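Local coordinates for putative dienelactone hydrolase (Klebsiella pneumoniae subsp. pneumoniae MGH 78578, PDB 3F67), which probably acts as an esterase-like hydrolase of the dienelactone hydrolase family, although its natural substrate is not established, at residues W130-A133 against Q138-A141; I183-V188 against I204-E209. One frame throughout, in Å; residues are numbered along the deposited sequence. Where two conformers were deposited one is given.

Overall arrangement
Two contacts in an alpha/beta-hydrolase fold illustrate how helices are packed at different depths, contact 1 against a loop and contact 2 against a strand. Contact 1 is buried, its centre about 10 Å from the centre of the chain, and ties the end of helix 124-133 to the loop before strand 141-145. Contact 2, centred about 18 Å out and partly buried, lays the start of helix 185-197 over an edge strand, 202-207. In contact 1 a single leucine methyl of the loop meets an alanine and a tyrosine ring, whereas contact 2 adds a glutamine amide to its valines and isoleucine. Their centres are about 21 Å apart, yet they touch where Trp-130 CZ2 packs 4.2 Å from Ile-204 CG1.

Contact 1. Residues W130-A133 against Q138-A141; sequences WLYA and QLKA
Leu-139 places its CG anti to the backbone N (chi1 -179°), and a chi2 of 74° then turns one of its two methyls, CD2, against the last turn of helix 124-133. That single methyl carries the loop side of the contact. It lies 3.6 Å from Ala-133 CA, so the leucine meets helix backbone as much as side chain, and the alanine methyl adds to the footing with CB 3.9 Å from Leu-139 CD2. The preceding residue, Tyr-132, has an extended chi1 of -162° that swings the ring toward the leucine until its CD2 is 4.2 Å from Leu-139 CD2. The methyl meets the ring obliquely. Two polar partners hold the phenol end, OH being hydrogen-bonded to Asp-101 OD1 and also to Asn-136 ND2, in the loop between the two segments, while ring carbon CD2 meets the leucine. The approach is uneven, since Leu-139 points its CB at the helix whereas Tyr-132 and Ala-133 direct theirs across the line of contact. All three residues are buried, and the small alanine lets the leucine come close to the helix backbone. The principle illustrated is the tight return of a beta-alpha-beta crossover, in which the chain leaves a helix and re-enters the sheet within a few residues. Here strand 116-122, helix 124-133 and strand 141-145 form the unit, the two strands being parallel neighbours. Leu-139 also rests on Leu-117 and Ile-119 of strand 116-122, and Tyr-132 packs on Leu-97 and Leu-100, so the methyl contact lies between the sheet, its own helix and helix 93-108.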
ATOM      1  N   TRP A 130      -5.083  -3.686   2.834  1.00 14.45           N
ATOM      2  CA  TRP A 130      -6.252  -4.185   3.556  1.00 14.86           C
ATOM      3  C   TRP A 130      -5.855  -4.906   4.832  1.00 14.97           C
ATOM      4  O   TRP A 130      -6.456  -4.697   5.895  1.00 14.61           O
ATOM      5  CB  TRP A 130      -7.028  -5.181   2.672  1.00 13.98           C
ATOM      6  CG  TRP A 130      -7.823  -4.568   1.540  1.00 13.27           C
ATOM      7  CD1 TRP A 130      -7.512  -4.585   0.189  1.00 12.85           C
ATOM      8  CD2 TRP A 130      -9.101  -3.914   1.650  1.00 13.15           C
ATOM      9  NE1 TRP A 130      -8.531  -3.971  -0.540  1.00 13.78           N
ATOM     10  CE2 TRP A 130      -9.503  -3.548   0.338  1.00 14.20           C
ATOM     11  CE3 TRP A 130      -9.937  -3.580   2.749  1.00 13.81           C
ATOM     12  CZ2 TRP A 130     -10.705  -2.878   0.077  1.00 15.58           C
ATOM     13  CZ3 TRP A 130     -11.151  -2.910   2.495  1.00 14.34           C
ATOM     14  CH2 TRP A 130     -11.526  -2.568   1.161  1.00 16.34           C
ATOM     15  N   LEU A 131      -4.887  -5.811   4.712  1.00 14.42           N
ATOM     16  CA  LEU A 131      -4.452  -6.568   5.893  1.00 14.09           C
ATOM     17  C   LEU A 131      -3.977  -5.643   7.020  1.00 14.70           C
ATOM     18  O   LEU A 131      -4.257  -5.900   8.216  1.00 14.80           O
ATOM     19  CB  LEU A 131      -3.351  -7.575   5.550  1.00 15.25           C
ATOM     20  CG  LEU A 131      -3.695  -8.661   4.506  1.00 17.11           C
ATOM     21  CD1 LEU A 131      -2.536  -9.690   4.375  1.00 19.63           C
ATOM     22  CD2 LEU A 131      -5.003  -9.329   4.734  1.00 22.72           C
ATOM     23  N   TYR A 132      -3.173  -4.626   6.659  1.00 13.81           N
ATOM     24  CA  TYR A 132      -2.611  -3.727   7.670  1.00 14.23           C
ATOM     25  C   TYR A 132      -3.713  -2.931   8.382  1.00 14.36           C
ATOM     26  O   TYR A 132      -3.622  -2.665   9.613  1.00 15.28           O
ATOM     27  CB  TYR A 132      -1.581  -2.750   7.035  1.00 13.39           C
ATOM     28  CG  TYR A 132      -0.705  -2.138   8.102  1.00 13.18           C
ATOM     29  CD1 TYR A 132       0.153  -2.932   8.860  1.00 14.50           C
ATOM     30  CD2 TYR A 132      -0.794  -0.778   8.380  1.00 14.17           C
ATOM     31  CE1 TYR A 132       0.919  -2.394   9.874  1.00 13.90           C
ATOM     32  CE2 TYR A 132      -0.008  -0.200   9.405  1.00 15.23           C
ATOM     33  CZ  TYR A 132       0.843  -1.021  10.128  1.00 16.59           C
ATOM     34  OH  TYR A 132       1.612  -0.496  11.139  1.00 18.02           O
ATOM     35  N   ALA A 133      -4.773  -2.586   7.640  1.00 13.76           N
ATOM     36  CA  ALA A 133      -5.904  -1.899   8.244  1.00 15.00           C
ATOM     37  C   ALA A 133      -6.635  -2.749   9.304  1.00 16.09           C
ATOM     38  O   ALA A 133      -7.256  -2.186  10.200  1.00 16.68           O
ATOM     39  CB  ALA A 133      -6.915  -1.382   7.151  1.00 15.48           C
ATOM     40  N   GLN A 138      -3.925   1.754  15.537  0.50 18.01           N
ATOM     41  CA  GLN A 138      -3.533   3.177  15.514  0.50 18.29           C
ATOM     42  C   GLN A 138      -3.748   3.773  14.114  0.50 16.91           C
ATOM     43  O   GLN A 138      -3.831   4.985  13.969  0.50 15.55           O
ATOM     44  CB  GLN A 138      -2.052   3.376  15.921  0.50 18.83           C
ATOM     45  CG  GLN A 138      -1.665   3.388  17.442  0.50 22.90           C
ATOM     46  CD  GLN A 138      -0.144   3.648  17.697  0.50 25.87           C
ATOM     47  OE1 GLN A 138       0.339   4.789  17.641  0.50 25.83           O
ATOM     48  NE2 GLN A 138       0.598   2.586  17.992  0.50 27.42           N
ATOM     49  N   LEU A 139      -3.849   2.924  13.086  1.00 15.76           N
ATOM     50  CA  LEU A 139      -3.930   3.412  11.697  1.00 15.70           C
ATOM     51  C   LEU A 139      -5.182   4.290  11.533  1.00 15.34           C
ATOM     52  O   LEU A 139      -6.249   3.927  12.009  1.00 15.24           O
ATOM     53  CB  LEU A 139      -3.952   2.222  10.729  1.00 16.24           C
ATOM     54  CG  LEU A 139      -4.021   2.657   9.246  1.00 13.72           C
ATOM     55  CD1 LEU A 139      -2.676   3.210   8.772  1.00 15.00           C
ATOM     56  CD2 LEU A 139      -4.450   1.381   8.438  1.00 15.97           C
ATOM     57  N   LYS A 140      -5.064   5.451  10.881  1.00 14.31           N
ATOM     58  CA  LYS A 140      -6.219   6.342  10.734  1.00 13.51           C
ATOM     59  C   LYS A 140      -7.021   6.107   9.460  1.00 14.13           C
ATOM     60  O   LYS A 140      -8.243   6.277   9.473  1.00 13.71           O
ATOM     61  CB  LYS A 140      -5.765   7.808  10.752  1.00 14.34           C
ATOM     62  CG  LYS A 140      -5.198   8.209  12.137  1.00 14.07           C
ATOM     63  CD  LYS A 140      -6.311   8.112  13.202  1.00 16.79           C
ATOM     64  CE  LYS A 140      -5.874   8.741  14.522  1.00 18.75           C
ATOM     65  NZ  LYS A 140      -4.875   7.885  15.214  1.00 18.87           N
ATOM     66  N   ALA A 141      -6.349   5.735   8.373  1.00 13.82           N
ATOM     67  CA  ALA A 141      -7.064   5.451   7.131  1.00 14.02           C
ATOM     68  C   ALA A 141      -6.156   4.754   6.143  1.00 14.06           C
ATOM     69  O   ALA A 141      -4.909   4.762   6.309  1.00 14.24           O
ATOM     70  CB  ALA A 141      -7.607   6.769   6.510  1.00 13.96           C
TER

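Contact 2. Residues I183-V188 against I204-E209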
ATOM      1  N   ILE A 183      -8.529  -9.602 -10.932  1.00 17.45           N
ATOM      2  CA  ILE A 183      -9.458  -9.306  -9.819  1.00 17.35           C
ATOM      3  C   ILE A 183     -10.865  -9.167 -10.389  1.00 17.10           C
ATOM      4  O   ILE A 183     -11.366  -8.055 -10.606  1.00 15.84           O
ATOM      5  CB  ILE A 183      -9.005  -8.046  -9.003  1.00 16.37           C
ATOM      6  CG1 ILE A 183      -7.564  -8.244  -8.514  1.00 17.90           C
ATOM      7  CG2 ILE A 183      -9.986  -7.719  -7.832  1.00 15.69           C
ATOM      8  CD1 ILE A 183      -6.942  -7.004  -7.853  1.00 17.07           C
ATOM      9  N   PRO A 184     -11.527 -10.307 -10.643  1.00 16.80           N
ATOM     10  CA  PRO A 184     -12.840 -10.233 -11.256  1.00 16.96           C
ATOM     11  C   PRO A 184     -13.873  -9.559 -10.394  1.00 16.86           C
ATOM     12  O   PRO A 184     -13.780  -9.533  -9.140  1.00 17.76           O
ATOM     13  CB  PRO A 184     -13.223 -11.728 -11.469  1.00 16.80           C
ATOM     14  CG  PRO A 184     -11.974 -12.450 -11.387  1.00 17.19           C
ATOM     15  CD  PRO A 184     -11.106 -11.705 -10.424  1.00 16.24           C
ATOM     16  N   GLN A 185     -14.887  -9.009 -11.041  1.00 17.68           N
ATOM     17  CA  GLN A 185     -15.904  -8.303 -10.304  1.00 17.28           C
ATOM     18  C   GLN A 185     -16.703  -9.162  -9.310  1.00 16.93           C
ATOM     19  O   GLN A 185     -17.231  -8.634  -8.331  1.00 16.61           O
ATOM     20  CB  GLN A 185     -16.822  -7.499 -11.251  1.00 18.59           C
ATOM     21  CG  GLN A 185     -16.048  -6.428 -11.999  1.00 19.74           C
ATOM     22  CD  GLN A 185     -15.263  -5.540 -11.040  1.00 17.57           C
ATOM     23  OE1 GLN A 185     -15.844  -4.841 -10.224  1.00 20.02           O
ATOM     24  NE2 GLN A 185     -13.934  -5.597 -11.122  1.00 19.63           N
ATOM     25  N   ASP A 186     -16.792 -10.468  -9.544  0.50 16.76           N
ATOM     26  CA  ASP A 186     -17.470 -11.325  -8.582  0.50 16.10           C
ATOM     27  C   ASP A 186     -16.730 -11.241  -7.229  0.50 15.89           C
ATOM     28  O   ASP A 186     -17.364 -11.247  -6.166  0.50 15.10           O
ATOM     29  CB  ASP A 186     -17.545 -12.769  -9.094  0.50 16.85           C
ATOM     30  CG  ASP A 186     -18.777 -13.033  -9.944  0.50 17.03           C
ATOM     31  OD1 ASP A 186     -19.764 -12.271  -9.809  0.50 19.89           O
ATOM     32  OD2 ASP A 186     -18.774 -14.013 -10.730  0.50 20.29           O
ATOM     33  N   THR A 187     -15.401 -11.149  -7.281  1.00 15.28           N
ATOM     34  CA  THR A 187     -14.576 -11.077  -6.048  1.00 15.37           C
ATOM     35  C   THR A 187     -14.760  -9.750  -5.332  1.00 16.01           C
ATOM     36  O   THR A 187     -14.736  -9.713  -4.099  1.00 14.84           O
ATOM     37  CB  THR A 187     -13.051 -11.386  -6.238  1.00 16.21           C
ATOM     38  OG1 THR A 187     -12.338 -10.263  -6.825  1.00 17.74           O
ATOM     39  CG2 THR A 187     -12.841 -12.670  -7.076  1.00 14.65           C
ATOM     40  N   VAL A 188     -14.982  -8.680  -6.097  1.00 14.63           N
ATOM     41  CA  VAL A 188     -15.333  -7.387  -5.501  1.00 16.02           C
ATOM     42  C   VAL A 188     -16.693  -7.528  -4.775  1.00 15.63           C
ATOM     43  O   VAL A 188     -16.893  -6.987  -3.655  1.00 16.11           O
ATOM     44  CB  VAL A 188     -15.348  -6.262  -6.586  1.00 15.50           C
ATOM     45  CG1 VAL A 188     -16.002  -4.954  -6.076  1.00 17.78           C
ATOM     46  CG2 VAL A 188     -13.927  -5.993  -7.144  1.00 17.06           C
ATOM     47  N   ILE A 204     -15.403   0.501  -2.235  1.00 15.91           N
ATOM     48  CA  ILE A 204     -14.589   0.115  -3.392  1.00 15.92           C
ATOM     49  C   ILE A 204     -15.141   0.851  -4.617  1.00 15.69           C
ATOM     50  O   ILE A 204     -16.329   0.719  -4.970  1.00 16.42           O
ATOM     51  CB  ILE A 204     -14.642  -1.434  -3.629  1.00 15.66           C
ATOM     52  CG1 ILE A 204     -13.985  -2.133  -2.429  1.00 17.32           C
ATOM     53  CG2 ILE A 204     -13.934  -1.805  -4.908  1.00 17.78           C
ATOM     54  CD1 ILE A 204     -14.179  -3.687  -2.392  1.00 19.33           C
ATOM     55  N   VAL A 205     -14.289   1.645  -5.236  1.00 15.59           N
ATOM     56  CA  VAL A 205     -14.651   2.354  -6.461  1.00 16.53           C
ATOM     57  C   VAL A 205     -14.094   1.545  -7.615  1.00 15.52           C
ATOM     58  O   VAL A 205     -12.902   1.209  -7.614  1.00 16.12           O
ATOM     59  CB  VAL A 205     -14.044   3.763  -6.432  1.00 15.99           C
ATOM     60  CG1 VAL A 205     -14.212   4.485  -7.835  1.00 17.71           C
ATOM     61  CG2 VAL A 205     -14.679   4.581  -5.254  1.00 17.52           C
ATOM     62  N   VAL A 206     -14.966   1.205  -8.591  1.00 15.66           N
ATOM     63  CA  VAL A 206     -14.551   0.420  -9.742  1.00 15.83           C
ATOM     64  C   VAL A 206     -14.555   1.288 -11.005  1.00 15.80           C
ATOM     65  O   VAL A 206     -15.589   1.890 -11.351  1.00 15.63           O
ATOM     66  CB  VAL A 206     -15.491  -0.767  -9.962  1.00 16.08           C
ATOM     67  CG1 VAL A 206     -15.000  -1.578 -11.157  1.00 17.83           C
ATOM     68  CG2 VAL A 206     -15.508  -1.643  -8.702  1.00 17.22           C
ATOM     69  N   TYR A 207     -13.400   1.394 -11.648  1.00 15.76           N
ATOM     70  CA  TYR A 207     -13.229   2.215 -12.857  1.00 16.16           C
ATOM     71  C   TYR A 207     -13.547   1.388 -14.103  1.00 16.53           C
ATOM     72  O   TYR A 207     -12.816   0.448 -14.419  1.00 17.68           O
ATOM     73  CB  TYR A 207     -11.794   2.756 -12.935  1.00 16.67           C
ATOM     74  CG  TYR A 207     -11.564   3.812 -11.880  1.00 16.35           C
ATOM     75  CD1 TYR A 207     -11.880   5.157 -12.139  1.00 16.88           C
ATOM     76  CD2 TYR A 207     -11.082   3.463 -10.612  1.00 16.89           C
ATOM     77  CE1 TYR A 207     -11.729   6.150 -11.136  1.00 16.37           C
ATOM     78  CE2 TYR A 207     -10.928   4.439  -9.616  1.00 16.37           C
ATOM     79  CZ  TYR A 207     -11.228   5.764  -9.902  1.00 14.99           C
ATOM     80  OH  TYR A 207     -11.076   6.734  -8.949  1.00 16.32           O
ATOM     81  N   PRO A 208     -14.623   1.750 -14.826  1.00 17.50           N
ATOM     82  CA  PRO A 208     -15.059   0.943 -15.986  1.00 18.89           C
ATOM     83  C   PRO A 208     -13.982   0.704 -17.049  1.00 19.89           C
ATOM     84  O   PRO A 208     -13.983  -0.339 -17.698  1.00 20.52           O
ATOM     85  CB  PRO A 208     -16.226   1.752 -16.601  1.00 19.77           C
ATOM     86  CG  PRO A 208     -16.676   2.698 -15.586  1.00 19.47           C
ATOM     87  CD  PRO A 208     -15.510   2.895 -14.559  1.00 17.45           C
ATOM     88  N   GLU A 209     -13.090   1.666 -17.259  1.00 18.67           N
ATOM     89  CA  GLU A 209     -12.183   1.555 -18.395  1.00 19.70           C
ATOM     90  C   GLU A 209     -10.800   1.029 -18.015  1.00 19.47           C
ATOM     91  O   GLU A 209      -9.948   0.862 -18.881  1.00 19.45           O
ATOM     92  CB  GLU A 209     -12.032   2.934 -19.054  1.00 21.09           C
ATOM     93  CG  GLU A 209     -13.353   3.491 -19.577  1.00 23.58           C
ATOM     94  CD  GLU A 209     -14.047   2.505 -20.501  1.00 28.31           C
ATOM     95  OE1 GLU A 209     -13.353   1.840 -21.313  1.00 31.58           O
ATOM     96  OE2 GLU A 209     -15.289   2.359 -20.391  1.00 31.86           O
TER
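Gln-185 lays its amide against the isopropyl group of Val-206, the two side chains meeting head-on from helix and strand. The oxygen does most of the touching: Gln-185 OE1 is 3.5 Å from Val-206 CG1 and 3.6 Å from Val-206 CG2, so it sits over the fork of the valine. A bent chain makes this possible, with CG beside the backbone N and chi2 folded to -53°, which brings the amide back over the strand. One turn along the helix, Val-188 directs its CB toward the strand. Its CG1, anti to the backbone N, meets Ile-204 CG2 at 3.9 Å, and the same methyl lies 4.3 Å from Val-206 CG2. It thus rests between two residues of the strand, and the Val-188 and Ile-204 side chains run alongside each other, antiparallel. This is the packing of a beta-alpha-beta unit: strand 172-177, helix 185-197 and the parallel strand 202-207, which forms one edge of the sheet. Alternate residues of that last strand serve its two faces, Ile-204 and Val-206 turning toward helix 185-197 while Val-205 and Tyr-207 pack on helix 224-238. The helix begins after Pro-184, at the N-cap; Pro-184 O accepts from Thr-187 N at 2.9 Å and from Thr-187 OG1 at 2.8 Å. The hydroxyl bond lies in the carbonyl plane with a C=O...OG1 angle of 148°. The Gln-185 side chain stays close to, but not in contact with, residues whose geometry is consistent with a Cys-His-Asp triad, as in other dienelactone hydrolases, and Ile-183, two residues earlier, packs on one of them, His-212. Further along the helix, Arg-192 packs on Val-206 and donates through NH2 to the backbone O of Ile-204.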